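Long-range contact in 3-phosphoshikimate 1-carboxyvinyltransferase (Streptomyces sviceus, PDB 7M0O), which probably transfers the enolpyruvyl group of phosphoenolpyruvate to the 5-hydroxyl of shikimate-3-phosphate, the sixth step on the way to chorismate: residues 224-236 with 367-379. Sequence-based numbering, arbitrary orientation.
Sequences STASYFFAAAALT and RIVMSFAVTGLRV. With PO4 (phosphate ion), chain B.
Tyr228 and Arg367 are joined by the hydrogen bond that crosses between these helices: Arg367 NH1 donates to Tyr228 OH over 3.1 Å with an N-H...O angle of 164°. The guanidinium and the phenol ring are nearly coplanar, and Arg367 NH1 stands at the ring's edge. Two other nitrogens serve the phosphate ion: Arg367 NE reaches phosphate O2 at 2.8 Å and Arg367 NH2 reaches phosphate O3 at 3.0 Å. Arg326 and His366 also bind this ion, which probably comes from the crystallisation liquor; Arg367 and Arg326 are predicted phosphoenolpyruvate ligands. Tyr228 is thus probably a second-shell partner, helping with the phosphate to fix the guanidinium's rotation. Waters extend the polar network, one between Thr225 OG1 and Arg367 NH1, another between Tyr228 OH and Ser371 OG.

The ring itself is a knob among Arg367, Met370, Ser371 and Val374. Met370 CB sits over one face, 3.6 Å from the ring centroid, in a CH-pi contact; SD stands obliquely beside the ring, a Met-aromatic contact, and the turn at chi3 (-74°) brings CE back to Tyr228 CE2. Ser227 OG covers the opposite face. A leucine in place of Tyr228 would probably leave Arg367 NH1 without its hydroxyl partner and Met370 without an aromatic face.

Farther along, Val374 is the reciprocal knob: CG2 lies against Tyr228 CB and the Tyr228 carbonyl, CG1 against Ala231, Ala232 and Leu235 CD2. Leu377 CD1 meets Ala232 CB at 3.6 Å, and a water bridges Leu235 O to Arg378 NH1. The nearly parallel helices, 14° and 9.5 Å apart at the axes, both pack on helix 297-303, with helix 257-263 beside 224-235 and helix 326-336 beside 367-375.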
loop_
_atom_site.group_PDB
_atom_site.type_symbol
_atom_site.label_atom_id
_atom_site.label_comp_id
_atom_site.label_asym_id
_atom_site.label_seq_id
_atom_site.Cartn_x
_atom_site.Cartn_y
_atom_site.Cartn_z
ATOM N N SER A 224 -6.444 -2.898 3.871
ATOM C CA SER A 224 -6.002 -3.783 4.945
ATOM C C SER A 224 -6.306 -3.169 6.304
ATOM O O SER A 224 -6.804 -3.845 7.210
ATOM C CB SER A 224 -4.502 -4.051 4.798
ATOM O OG SER A 224 -4.187 -4.463 3.483
ATOM N N THR A 225 -6.034 -1.873 6.446
ATOM C CA THR A 225 -6.429 -1.137 7.642
ATOM C C THR A 225 -7.941 -1.162 7.829
ATOM O O THR A 225 -8.435 -1.287 8.956
ATOM C CB THR A 225 -5.922 0.300 7.529
ATOM O OG1 THR A 225 -4.495 0.284 7.581
ATOM C CG2 THR A 225 -6.475 1.182 8.653
ATOM N N ALA A 226 -8.696 -1.083 6.727
ATOM C CA ALA A 226 -10.148 -1.078 6.828
ATOM C C ALA A 226 -10.699 -2.400 7.345
ATOM O O ALA A 226 -11.795 -2.405 7.917
ATOM C CB ALA A 226 -10.790 -0.762 5.472
ATOM N N SER A 227 -9.959 -3.502 7.190
ATOM C CA SER A 227 -10.509 -4.806 7.542
ATOM C C SER A 227 -10.850 -4.878 9.019
ATOM O O SER A 227 -11.843 -5.512 9.386
ATOM C CB SER A 227 -9.528 -5.938 7.171
ATOM O OG SER A 227 -8.416 -6.049 8.048
ATOM N N TYR A 228 -10.068 -4.201 9.876
ATOM C CA TYR A 228 -10.328 -4.264 11.309
ATOM C C TYR A 228 -11.608 -3.537 11.667
ATOM O O TYR A 228 -12.338 -3.974 12.563
ATOM C CB TYR A 228 -9.144 -3.675 12.100
ATOM C CG TYR A 228 -7.851 -4.254 11.609
ATOM C CD1 TYR A 228 -7.513 -5.573 11.899
ATOM C CD2 TYR A 228 -6.999 -3.508 10.801
ATOM C CE1 TYR A 228 -6.346 -6.126 11.414
ATOM C CE2 TYR A 228 -5.823 -4.060 10.309
ATOM C CZ TYR A 228 -5.517 -5.363 10.614
ATOM O OH TYR A 228 -4.364 -5.907 10.110
ATOM N N PHE A 229 -11.922 -2.458 10.949
ATOM C CA PHE A 229 -13.120 -1.694 11.264
ATOM C C PHE A 229 -14.357 -2.392 10.697
ATOM O O PHE A 229 -15.386 -2.481 11.375
ATOM C CB PHE A 229 -12.940 -0.248 10.765
ATOM C CG PHE A 229 -11.817 0.491 11.473
ATOM C CD1 PHE A 229 -12.086 1.366 12.514
ATOM C CD2 PHE A 229 -10.492 0.241 11.153
ATOM C CE1 PHE A 229 -11.050 2.011 13.196
ATOM C CE2 PHE A 229 -9.461 0.854 11.839
ATOM C CZ PHE A 229 -9.742 1.752 12.867
ATOM N N PHE A 230 -14.228 -2.986 9.505
ATOM C CA PHE A 230 -15.285 -3.828 8.954
ATOM C C PHE A 230 -15.579 -5.022 9.872
ATOM O O PHE A 230 -16.744 -5.371 10.093
ATOM C CB PHE A 230 -14.893 -4.326 7.559
ATOM C CG PHE A 230 -14.942 -3.282 6.454
ATOM C CD1 PHE A 230 -15.932 -2.311 6.398
ATOM C CD2 PHE A 230 -14.011 -3.325 5.440
ATOM C CE1 PHE A 230 -15.960 -1.383 5.338
ATOM C CE2 PHE A 230 -14.038 -2.415 4.378
ATOM C CZ PHE A 230 -15.012 -1.451 4.333
ATOM N N ALA A 231 -14.531 -5.686 10.387
ATOM C CA ALA A 231 -14.716 -6.836 11.278
ATOM C C ALA A 231 -15.422 -6.452 12.576
ATOM O O ALA A 231 -16.283 -7.200 13.069
ATOM C CB ALA A 231 -13.365 -7.474 11.601
ATOM N N ALA A 232 -15.047 -5.316 13.161
ATOM C CA ALA A 232 -15.719 -4.835 14.370
ATOM C C ALA A 232 -17.222 -4.683 14.141
ATOM O O ALA A 232 -18.038 -5.048 15.004
ATOM C CB ALA A 232 -15.103 -3.502 14.806
ATOM N N ALA A 233 -17.614 -4.179 12.964
ATOM C CA ALA A 233 -19.037 -4.025 12.680
ATOM C C ALA A 233 -19.721 -5.379 12.524
ATOM O O ALA A 233 -20.831 -5.578 13.020
ATOM C CB ALA A 233 -19.234 -3.174 11.425
ATOM N N ALA A 234 -19.075 -6.326 11.840
ATOM C CA ALA A 234 -19.693 -7.636 11.614
ATOM C C ALA A 234 -19.903 -8.380 12.927
ATOM O O ALA A 234 -20.865 -9.152 13.075
ATOM C CB ALA A 234 -18.816 -8.465 10.672
ATOM N N LEU A 235 -19.047 -8.107 13.904
ATOM C CA LEU A 235 -19.089 -8.772 15.196
ATOM C C LEU A 235 -20.153 -8.193 16.115
ATOM O O LEU A 235 -20.554 -8.858 17.075
ATOM C CB LEU A 235 -17.718 -8.643 15.848
ATOM C CG LEU A 235 -17.492 -9.189 17.245
ATOM C CD1 LEU A 235 -17.655 -10.700 17.186
ATOM C CD2 LEU A 235 -16.113 -8.774 17.673
ATOM N N THR A 236 -20.604 -6.973 15.842
ATOM C CA THR A 236 -21.450 -6.196 16.745
ATOM C C THR A 236 -22.852 -6.058 16.158
ATOM O O THR A 236 -23.037 -5.310 15.188
ATOM C CB THR A 236 -20.830 -4.814 16.978
ATOM O OG1 THR A 236 -19.446 -4.948 17.353
ATOM C CG2 THR A 236 -21.603 -4.038 18.066
ATOM N N ARG A 367 -0.279 -6.317 12.405
ATOM C CA ARG A 367 -1.555 -6.989 12.160
ATOM C C ARG A 367 -1.980 -7.892 13.319
ATOM O O ARG A 367 -3.174 -8.100 13.516
ATOM C CB ARG A 367 -1.487 -7.791 10.864
ATOM C CG ARG A 367 -0.930 -6.963 9.697
ATOM C CD ARG A 367 -1.726 -7.137 8.413
ATOM N NE ARG A 367 -1.195 -6.212 7.414
ATOM C CZ ARG A 367 -1.690 -4.997 7.186
ATOM N NH1 ARG A 367 -2.746 -4.562 7.873
ATOM N NH2 ARG A 367 -1.123 -4.212 6.290
ATOM N N ILE A 368 -1.041 -8.427 14.106
ATOM C CA ILE A 368 -1.440 -9.166 15.302
ATOM C C ILE A 368 -2.080 -8.221 16.320
ATOM O O ILE A 368 -3.110 -8.542 16.923
ATOM C CB ILE A 368 -0.242 -9.934 15.900
ATOM C CG1 ILE A 368 0.330 -10.932 14.890
ATOM C CG2 ILE A 368 -0.646 -10.654 17.204
ATOM C CD1 ILE A 368 -0.677 -11.989 14.398
ATOM N N VAL A 369 -1.500 -7.031 16.519
ATOM C CA VAL A 369 -2.072 -6.079 17.471
ATOM C C VAL A 369 -3.428 -5.579 16.985
ATOM O O VAL A 369 -4.408 -5.551 17.738
ATOM C CB VAL A 369 -1.097 -4.910 17.717
ATOM C CG1 VAL A 369 -1.790 -3.814 18.556
ATOM C CG2 VAL A 369 0.134 -5.417 18.439
ATOM N N MET A 370 -3.509 -5.166 15.716
ATOM C CA MET A 370 -4.767 -4.603 15.237
ATOM C C MET A 370 -5.870 -5.655 15.223
ATOM O O MET A 370 -7.026 -5.356 15.540
ATOM C CB MET A 370 -4.566 -3.974 13.857
ATOM C CG MET A 370 -3.732 -2.688 13.936
ATOM S SD MET A 370 -3.616 -1.715 12.422
ATOM C CE MET A 370 -2.496 -2.695 11.458
ATOM N N SER A 371 -5.533 -6.897 14.877
ATOM C CA SER A 371 -6.553 -7.945 14.832
ATOM C C SER A 371 -7.127 -8.239 16.212
ATOM O O SER A 371 -8.349 -8.282 16.371
ATOM C CB SER A 371 -5.987 -9.221 14.211
ATOM O OG SER A 371 -5.679 -9.025 12.857
ATOM N N PHE A 372 -6.265 -8.436 17.226
ATOM C CA PHE A 372 -6.771 -8.797 18.543
ATOM C C PHE A 372 -7.350 -7.608 19.296
ATOM O O PHE A 372 -8.087 -7.814 20.274
ATOM C CB PHE A 372 -5.678 -9.501 19.366
ATOM C CG PHE A 372 -5.437 -10.919 18.909
ATOM C CD1 PHE A 372 -6.304 -11.940 19.286
ATOM C CD2 PHE A 372 -4.397 -11.214 18.050
ATOM C CE1 PHE A 372 -6.115 -13.234 18.834
ATOM C CE2 PHE A 372 -4.196 -12.513 17.586
ATOM C CZ PHE A 372 -5.052 -13.525 17.981
ATOM N N ALA A 373 -7.102 -6.386 18.822
ATOM C CA ALA A 373 -7.891 -5.258 19.302
ATOM C C ALA A 373 -9.374 -5.479 19.024
ATOM O O ALA A 373 -10.224 -5.099 19.835
ATOM C CB ALA A 373 -7.405 -3.954 18.657
ATOM N N VAL A 374 -9.712 -6.059 17.862
ATOM C CA VAL A 374 -11.120 -6.318 17.588
ATOM C C VAL A 374 -11.683 -7.323 18.590
ATOM O O VAL A 374 -12.813 -7.179 19.069
ATOM C CB VAL A 374 -11.319 -6.799 16.134
ATOM C CG1 VAL A 374 -12.798 -6.970 15.866
ATOM C CG2 VAL A 374 -10.714 -5.821 15.144
ATOM N N THR A 375 -10.911 -8.364 18.916
ATOM C CA THR A 375 -11.343 -9.331 19.918
ATOM C C THR A 375 -11.682 -8.646 21.230
ATOM O O THR A 375 -12.610 -9.063 21.935
ATOM C CB THR A 375 -10.246 -10.368 20.156
ATOM O OG1 THR A 375 -9.777 -10.882 18.904
ATOM C CG2 THR A 375 -10.766 -11.508 21.009
ATOM N N GLY A 376 -10.940 -7.593 21.568
ATOM C CA GLY A 376 -11.149 -6.875 22.823
ATOM C C GLY A 376 -12.468 -6.119 22.934
ATOM O O GLY A 376 -12.823 -5.708 24.046
ATOM N N LEU A 377 -13.177 -5.887 21.821
ATOM C CA LEU A 377 -14.545 -5.375 21.902
ATOM C C LEU A 377 -15.456 -6.275 22.729
ATOM O O LEU A 377 -16.392 -5.780 23.377
ATOM C CB LEU A 377 -15.131 -5.234 20.499
ATOM C CG LEU A 377 -14.459 -4.201 19.604
ATOM C CD1 LEU A 377 -15.196 -4.197 18.294
ATOM C CD2 LEU A 377 -14.466 -2.817 20.225
ATOM N N ARG A 378 -15.233 -7.594 22.696
ATOM C CA ARG A 378 -16.082 -8.530 23.419
ATOM C C ARG A 378 -15.384 -9.263 24.557
ATOM O O ARG A 378 -16.075 -9.865 25.388
ATOM C CB ARG A 378 -16.668 -9.577 22.456
ATOM C CG ARG A 378 -17.783 -9.052 21.557
ATOM C CD ARG A 378 -19.127 -8.970 22.284
ATOM N NE ARG A 378 -19.610 -10.284 22.706
ATOM C CZ ARG A 378 -20.198 -11.156 21.891
ATOM N NH1 ARG A 378 -20.365 -10.857 20.615
ATOM N NH2 ARG A 378 -20.598 -12.334 22.348
ATOM N N VAL A 379 -14.053 -9.247 24.604
ATOM C CA VAL A 379 -13.307 -9.928 25.661
ATOM C C VAL A 379 -12.558 -8.885 26.481
ATOM O O VAL A 379 -11.545 -8.342 26.011
ATOM C CB VAL A 379 -12.330 -10.966 25.085
ATOM C CG1 VAL A 379 -11.502 -11.586 26.199
ATOM C CG2 VAL A 379 -13.077 -12.050 24.293
HETATM P P PO4 B . 2.053 -6.253 5.574
HETATM O O1 PO4 B . 1.639 -6.345 4.129
HETATM O O2 PO4 B . 1.218 -7.237 6.353
HETATM O O3 PO4 B . 1.823 -4.838 6.049
HETATM O O4 PO4 B . 3.517 -6.604 5.642
HETATM O O HOH W 1 -2.701 -1.664 7.628
HETATM O O HOH W 2 -4.856 -8.579 9.701
HETATM O O HOH W 3 -20.529 -8.448 19.541
#